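Local structure of uncharacterized protein AF0587 (Archaeoglobus fulgidus DSM 4304, 2Q07) at residues A21-P27 with F107-F113; S29-L35 with F113-H119. The protein is of unknown function as crystallised, but belongs to the archaeosine synthase type 1 family and probably takes part in RNA binding and archaeosine-tRNA formation. All coordinates share one frame; numbering follows the deposited sequence.

Interaction 1 of 2, residues A21-P27 with F107-F113; sequences ALECYKP and FIEKGGF
Lys-110 reaches over the C-terminal end of helix 16-24 and donates from NZ to Leu-22 O at 2.8 Å. That donor lies in the carbonyl plane, with a C=O...N angle of 151°. A second bond, to Tyr-25 O, is weak at 3.5 Å from Lys-110 NZ. A water accepts from the same NZ and donates to Glu-23 O. The ammonium thus sits at the carbonyl end of helix 16-24, where the helix dipole would probably favour a positive charge. Bends at chi2 and chi4 curl the lysine chain toward those carbonyls, while its CB lies 3.6 Å from Leu-22 CD1.

The aromatic contacts lie deeper. Phe-107 turns its edge to the face of Tyr-25 in a T-shaped pair, with centroids 5.5 Å apart and planes at 85°. Further along the same edge, Phe-107 CZ lies 4.0 Å from Ala-21 CB. At the other end of the tyrosine, Phe-113 approaches from the opposite direction and brings CZ to 3.2 Å from Tyr-25 OH, which lies near the plane of the phenylalanine ring. Pro-27 closes the group: its CG rests 3.4 Å from Gly-111 CA and also touches Phe-113 CZ.

The contact thus joins the ends of helices 16-24 and 94-111, where the chain leaves each helix, at Tyr-25 and at Gly-112. Tyr-25 and Phe-107 both pack on Ile-63 of strand 61-65 and Pro-72 of strand 70-72, which places the aromatic cluster between the helices and the sheet. Lys-26 N is also hydrogen-bonded to His-175 of helix 168-181.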
loop_
_atom_site.group_PDB
_atom_site.type_symbol
_atom_site.label_atom_id
_atom_site.label_comp_id
_atom_site.label_asym_id
_atom_site.label_seq_id
_atom_site.Cartn_x
_atom_site.Cartn_y
_atom_site.Cartn_z
ATOM N N ALA A 21 -2.225 -0.058 7.337
ATOM C CA ALA A 21 -1.602 0.984 6.533
ATOM C C ALA A 21 -1.124 2.102 7.449
ATOM O O ALA A 21 -0.058 2.669 7.245
ATOM C CB ALA A 21 -2.594 1.523 5.490
ATOM N N LEU A 22 -1.905 2.394 8.481
ATOM C CA LEU A 22 -1.553 3.446 9.421
ATOM C C LEU A 22 -0.268 3.139 10.181
ATOM O O LEU A 22 0.519 4.036 10.449
ATOM C CB LEU A 22 -2.698 3.682 10.413
ATOM C CG LEU A 22 -2.556 4.865 11.379
ATOM C CD1 LEU A 22 -2.594 6.187 10.626
ATOM C CD2 LEU A 22 -3.690 4.807 12.393
ATOM N N GLU A 23 -0.037 1.883 10.540
ATOM C CA GLU A 23 1.193 1.594 11.272
ATOM C C GLU A 23 2.411 1.465 10.358
ATOM O O GLU A 23 3.544 1.580 10.816
ATOM C CB GLU A 23 1.034 0.346 12.164
ATOM C CG GLU A 23 0.759 -0.963 11.467
ATOM C CD GLU A 23 0.649 -2.130 12.456
ATOM O OE1 GLU A 23 1.633 -2.399 13.181
ATOM O OE2 GLU A 23 -0.421 -2.777 12.512
ATOM N N CYS A 24 2.176 1.270 9.062
ATOM C CA CYS A 24 3.272 1.130 8.104
ATOM C C CYS A 24 3.566 2.418 7.330
ATOM O O CYS A 24 4.553 2.496 6.598
ATOM C CB CYS A 24 2.962 0.004 7.109
ATOM S SG CYS A 24 2.660 -1.613 7.887
ATOM N N TYR A 25 2.713 3.421 7.510
ATOM C CA TYR A 25 2.831 4.700 6.810
ATOM C C TYR A 25 4.058 5.524 7.188
ATOM O O TYR A 25 4.189 5.957 8.326
ATOM C CB TYR A 25 1.562 5.518 7.062
ATOM C CG TYR A 25 1.427 6.771 6.234
ATOM C CD1 TYR A 25 1.842 6.804 4.899
ATOM C CD2 TYR A 25 0.846 7.917 6.772
ATOM C CE1 TYR A 25 1.678 7.953 4.121
ATOM C CE2 TYR A 25 0.677 9.065 6.009
ATOM C CZ TYR A 25 1.094 9.080 4.687
ATOM O OH TYR A 25 0.927 10.217 3.933
ATOM N N LYS A 26 4.960 5.737 6.237
ATOM C CA LYS A 26 6.153 6.541 6.520
ATOM C C LYS A 26 6.400 7.608 5.458
ATOM O O LYS A 26 6.941 7.332 4.391
ATOM C CB LYS A 26 7.387 5.642 6.664
ATOM C CG LYS A 26 7.187 4.504 7.660
ATOM C CD LYS A 26 8.482 3.749 7.930
ATOM C CE LYS A 26 8.219 2.473 8.719
ATOM N NZ LYS A 26 7.354 1.509 7.951
ATOM N N PRO A 27 6.001 8.852 5.750
ATOM C CA PRO A 27 6.162 9.996 4.845
ATOM C C PRO A 27 7.620 10.316 4.522
ATOM O O PRO A 27 8.536 9.909 5.237
ATOM C CB PRO A 27 5.496 11.139 5.613
ATOM C CG PRO A 27 4.457 10.439 6.430
ATOM C CD PRO A 27 5.210 9.233 6.935
ATOM N N PHE A 107 -4.115 9.569 9.397
ATOM C CA PHE A 107 -2.966 9.545 8.496
ATOM C C PHE A 107 -2.185 10.861 8.537
ATOM O O PHE A 107 -0.960 10.867 8.482
ATOM C CB PHE A 107 -3.417 9.255 7.063
ATOM C CG PHE A 107 -3.704 7.801 6.802
ATOM C CD1 PHE A 107 -4.997 7.370 6.530
ATOM C CD2 PHE A 107 -2.675 6.867 6.802
ATOM C CE1 PHE A 107 -5.261 6.033 6.258
ATOM C CE2 PHE A 107 -2.928 5.520 6.530
ATOM C CZ PHE A 107 -4.220 5.103 6.258
ATOM N N ILE A 108 -2.900 11.974 8.629
ATOM C CA ILE A 108 -2.261 13.280 8.689
ATOM C C ILE A 108 -1.441 13.393 9.980
ATOM O O ILE A 108 -0.296 13.840 9.963
ATOM C CB ILE A 108 -3.309 14.409 8.672
ATOM C CG1 ILE A 108 -3.900 14.545 7.270
ATOM C CG2 ILE A 108 -2.678 15.737 9.143
ATOM C CD1 ILE A 108 -5.025 15.585 7.209
ATOM N N GLU A 109 -2.030 12.981 11.097
ATOM C CA GLU A 109 -1.330 13.059 12.375
ATOM C C GLU A 109 -0.200 12.027 12.496
ATOM O O GLU A 109 0.850 12.310 13.063
ATOM C CB GLU A 109 -2.348 12.955 13.522
ATOM C CG GLU A 109 -3.227 14.219 13.589
ATOM C CD GLU A 109 -4.118 14.319 14.823
ATOM O OE1 GLU A 109 -4.252 15.450 15.345
ATOM O OE2 GLU A 109 -4.689 13.291 15.268
ATOM N N LYS A 110 -0.406 10.838 11.937
ATOM C CA LYS A 110 0.630 9.809 11.964
ATOM C C LYS A 110 1.803 10.280 11.104
ATOM O O LYS A 110 2.964 10.061 11.438
ATOM C CB LYS A 110 0.097 8.481 11.404
ATOM C CG LYS A 110 1.195 7.444 11.120
ATOM C CD LYS A 110 1.884 6.995 12.404
ATOM C CE LYS A 110 3.171 6.205 12.124
ATOM N NZ LYS A 110 2.947 4.918 11.396
ATOM N N GLY A 111 1.484 10.924 9.987
ATOM C CA GLY A 111 2.513 11.421 9.092
ATOM C C GLY A 111 3.283 12.599 9.663
ATOM O O GLY A 111 4.380 12.914 9.197
ATOM N N GLY A 112 2.708 13.249 10.671
ATOM C CA GLY A 112 3.356 14.388 11.303
ATOM C C GLY A 112 3.637 15.552 10.370
ATOM O O GLY A 112 4.630 16.257 10.536
ATOM N N PHE A 113 2.756 15.760 9.397
ATOM C CA PHE A 113 2.916 16.843 8.435
ATOM C C PHE A 113 2.754 18.217 9.083
ATOM O O PHE A 113 1.973 18.389 10.023
ATOM C CB PHE A 113 1.898 16.700 7.302
ATOM C CG PHE A 113 1.933 15.362 6.613
ATOM C CD1 PHE A 113 0.932 14.416 6.851
ATOM C CD2 PHE A 113 2.959 15.048 5.730
ATOM C CE1 PHE A 113 0.956 13.168 6.213
ATOM C CE2 PHE A 113 2.999 13.811 5.086
ATOM C CZ PHE A 113 1.992 12.866 5.330
HETATM O O HOH W 1 3.466 2.805 13.227
#

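Interaction 2 of 2, residues S29-L35 with F113-H119; sequences SDTVLLL and FRKVVAH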
loop_
_atom_site.group_PDB
_atom_site.type_symbol
_atom_site.label_atom_id
_atom_site.label_comp_id
_atom_site.label_asym_id
_atom_site.label_seq_id
_atom_site.Cartn_x
_atom_site.Cartn_y
_atom_site.Cartn_z
ATOM N N SER A 29 8.045 13.611 3.232
ATOM C CA SER A 29 7.887 15.066 3.137
ATOM C C SER A 29 7.162 15.619 4.361
ATOM O O SER A 29 6.499 14.881 5.080
ATOM C CB SER A 29 7.082 15.400 1.870
ATOM O OG SER A 29 6.738 16.777 1.796
ATOM N N ASP A 30 7.281 16.924 4.584
ATOM C CA ASP A 30 6.625 17.568 5.713
ATOM C C ASP A 30 5.297 18.149 5.243
ATOM O O ASP A 30 4.528 18.699 6.033
ATOM C CB ASP A 30 7.512 18.681 6.273
ATOM C CG ASP A 30 7.745 19.801 5.274
ATOM O OD1 ASP A 30 7.780 19.531 4.059
ATOM O OD2 ASP A 30 7.908 20.959 5.703
ATOM N N THR A 31 5.037 18.024 3.946
ATOM C CA THR A 31 3.799 18.519 3.354
ATOM C C THR A 31 3.038 17.364 2.705
ATOM O O THR A 31 3.640 16.466 2.126
ATOM C CB THR A 31 4.093 19.601 2.281
ATOM O OG1 THR A 31 4.673 20.745 2.915
ATOM C CG2 THR A 31 2.816 20.026 1.563
ATOM N N VAL A 32 1.714 17.373 2.824
ATOM C CA VAL A 32 0.913 16.326 2.201
ATOM C C VAL A 32 -0.161 16.942 1.309
ATOM O O VAL A 32 -0.883 17.855 1.719
ATOM C CB VAL A 32 0.234 15.403 3.241
ATOM C CG1 VAL A 32 -0.717 16.205 4.130
ATOM C CG2 VAL A 32 -0.528 14.297 2.523
ATOM N N LEU A 33 -0.252 16.432 0.087
ATOM C CA LEU A 33 -1.229 16.891 -0.889
ATOM C C LEU A 33 -2.474 15.993 -0.876
ATOM O O LEU A 33 -2.366 14.767 -1.026
ATOM C CB LEU A 33 -0.592 16.868 -2.280
ATOM C CG LEU A 33 -1.474 17.238 -3.463
ATOM C CD1 LEU A 33 -1.967 18.663 -3.297
ATOM C CD2 LEU A 33 -0.670 17.072 -4.752
ATOM N N LEU A 34 -3.650 16.588 -0.688
ATOM C CA LEU A 34 -4.892 15.819 -0.689
ATOM C C LEU A 34 -5.531 15.936 -2.075
ATOM O O LEU A 34 -5.637 17.035 -2.636
ATOM C CB LEU A 34 -5.853 16.330 0.397
ATOM C CG LEU A 34 -5.278 16.455 1.815
ATOM C CD1 LEU A 34 -6.379 16.872 2.781
ATOM C CD2 LEU A 34 -4.662 15.128 2.245
ATOM N N LEU A 35 -5.957 14.795 -2.614
ATOM C CA LEU A 35 -6.539 14.727 -3.940
ATOM C C LEU A 35 -7.853 13.949 -3.992
ATOM O O LEU A 35 -8.134 13.112 -3.140
ATOM C CB LEU A 35 -5.535 14.082 -4.898
ATOM C CG LEU A 35 -4.199 14.809 -5.029
ATOM C CD1 LEU A 35 -3.187 13.911 -5.717
ATOM C CD2 LEU A 35 -4.419 16.103 -5.800
ATOM N N PHE A 113 2.756 15.760 9.397
ATOM C CA PHE A 113 2.916 16.843 8.435
ATOM C C PHE A 113 2.754 18.217 9.083
ATOM O O PHE A 113 1.973 18.389 10.023
ATOM C CB PHE A 113 1.898 16.700 7.302
ATOM C CG PHE A 113 1.933 15.362 6.613
ATOM C CD1 PHE A 113 0.932 14.416 6.851
ATOM C CD2 PHE A 113 2.959 15.048 5.730
ATOM C CE1 PHE A 113 0.956 13.168 6.213
ATOM C CE2 PHE A 113 2.999 13.811 5.086
ATOM C CZ PHE A 113 1.992 12.866 5.330
ATOM N N ARG A 114 3.501 19.195 8.581
ATOM C CA ARG A 114 3.403 20.550 9.112
ATOM C C ARG A 114 2.396 21.330 8.284
ATOM O O ARG A 114 1.887 22.354 8.720
ATOM C CB ARG A 114 4.754 21.265 9.066
ATOM C CG ARG A 114 5.327 21.458 7.663
ATOM C CD ARG A 114 6.428 22.526 7.670
ATOM N NE ARG A 114 5.994 23.741 6.990
ATOM C CZ ARG A 114 6.036 23.916 5.673
ATOM N NH1 ARG A 114 6.507 22.958 4.889
ATOM N NH2 ARG A 114 5.587 25.040 5.138
ATOM N N LYS A 115 2.112 20.831 7.084
ATOM C CA LYS A 115 1.164 21.490 6.199
ATOM C C LYS A 115 0.360 20.501 5.353
ATOM O O LYS A 115 0.890 19.508 4.854
ATOM C CB LYS A 115 1.902 22.473 5.284
ATOM C CG LYS A 115 0.973 23.433 4.559
ATOM C CD LYS A 115 0.965 23.178 3.071
ATOM C CE LYS A 115 2.222 23.729 2.417
ATOM N NZ LYS A 115 2.170 25.212 2.337
ATOM N N VAL A 116 -0.928 20.788 5.213
ATOM C CA VAL A 116 -1.843 19.969 4.434
ATOM C C VAL A 116 -2.403 20.833 3.299
ATOM O O VAL A 116 -3.056 21.841 3.556
ATOM C CB VAL A 116 -3.039 19.473 5.310
ATOM C CG1 VAL A 116 -4.061 18.717 4.451
ATOM C CG2 VAL A 116 -2.544 18.602 6.436
ATOM N N VAL A 117 -2.117 20.459 2.051
ATOM C CA VAL A 117 -2.641 21.183 0.905
ATOM C C VAL A 117 -3.835 20.407 0.360
ATOM O O VAL A 117 -3.672 19.352 -0.266
ATOM C CB VAL A 117 -1.606 21.314 -0.235
ATOM C CG1 VAL A 117 -2.201 22.135 -1.346
ATOM C CG2 VAL A 117 -0.332 21.939 0.276
ATOM N N ALA A 118 -5.031 20.930 0.595
ATOM C CA ALA A 118 -6.252 20.279 0.140
ATOM C C ALA A 118 -6.625 20.667 -1.290
ATOM O O ALA A 118 -7.277 21.681 -1.509
ATOM C CB ALA A 118 -7.396 20.620 1.084
ATOM N N HIS A 119 -6.220 19.857 -2.262
ATOM C CA HIS A 119 -6.546 20.160 -3.646
ATOM C C HIS A 119 -7.788 19.384 -4.044
ATOM O O HIS A 119 -7.735 18.461 -4.858
ATOM C CB HIS A 119 -5.398 19.799 -4.580
ATOM C CG HIS A 119 -5.441 20.539 -5.878
ATOM N ND1 HIS A 119 -5.176 21.889 -5.972
ATOM C CD2 HIS A 119 -5.765 20.133 -7.126
ATOM C CE1 HIS A 119 -5.335 22.282 -7.222
ATOM N NE2 HIS A 119 -5.695 21.237 -7.943
#
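Val-32 with chi1 at 61° has CG1 between its backbone N and carbonyl carbon, which lays CG1 toward the CG and CD1 side of the Phe-113 ring and CG2 toward CE1 and CZ. Its CB itself sits 3.5 Å from the ring centroid and only 3° off the normal, a CH-pi contact over the centre of the face. In Asp-30 and Arg-114 alike, CG lies between backbone N and carbonyl carbon; the two side chains run side by side, which brings Arg-114 NH1 to 2.6 Å from Asp-30 OD2. The carboxylate oxygen lies close to the guanidinium plane, whereas NH1 meets OD2 from above the carboxylate plane.

Behind this salt bridge the two strands pair in parallel, their axes 21° apart. Arg-114 N donates to Asp-30 O at 2.8 Å; then Val-32 N bonds to Lys-115 O and Val-117 N to Val-32 O. The ladder continues with Leu-34 N to Val-117 O (2.8 Å) and ends with His-119 N to Leu-34 O (2.9 Å). On the face carrying Val-32 and Leu-34, Leu-34 CD1 presses tightly on Val-116 CG1 at 3.4 Å. On the face of Thr-31 and Leu-33, Leu-33 CD1 packs 4.0 Å from Val-117 CG1, and Leu-156 of helix 150-160 covers both residues.

Buried polar ends are satisfied from outside: Lys-115 by Glu-159, the His-119 ring by Val-147 O and Thr-142 OG1. Backbone bonds and apolar faces thus hold the pairing, with an ion pair at its exposed N-terminal end.

Overall arrangement
Interactions 1 and 2 have centres about 12 Å apart and share Phe-113. They also touch where Ile-108 packs on Val-116. Along the chain their segments alternate: helix 16-24 leads into strand 31-36, and much later helix 94-111 leads into strand 115-118. The same two helix-to-strand connections therefore meet twice, first at the helix ends in interaction 1, then as neighbouring parallel strands in interaction 2. Those strands lie centrally in the five-stranded mixed sheet, ordered 70-72, 61-65, 31-36, 115-118, 138-141. Both contacts belong to the DUF5591 region, of the UDG-like clan, and join its first helix-strand unit to one some 80 residues further on, rather than involving the C-terminal PUA domain.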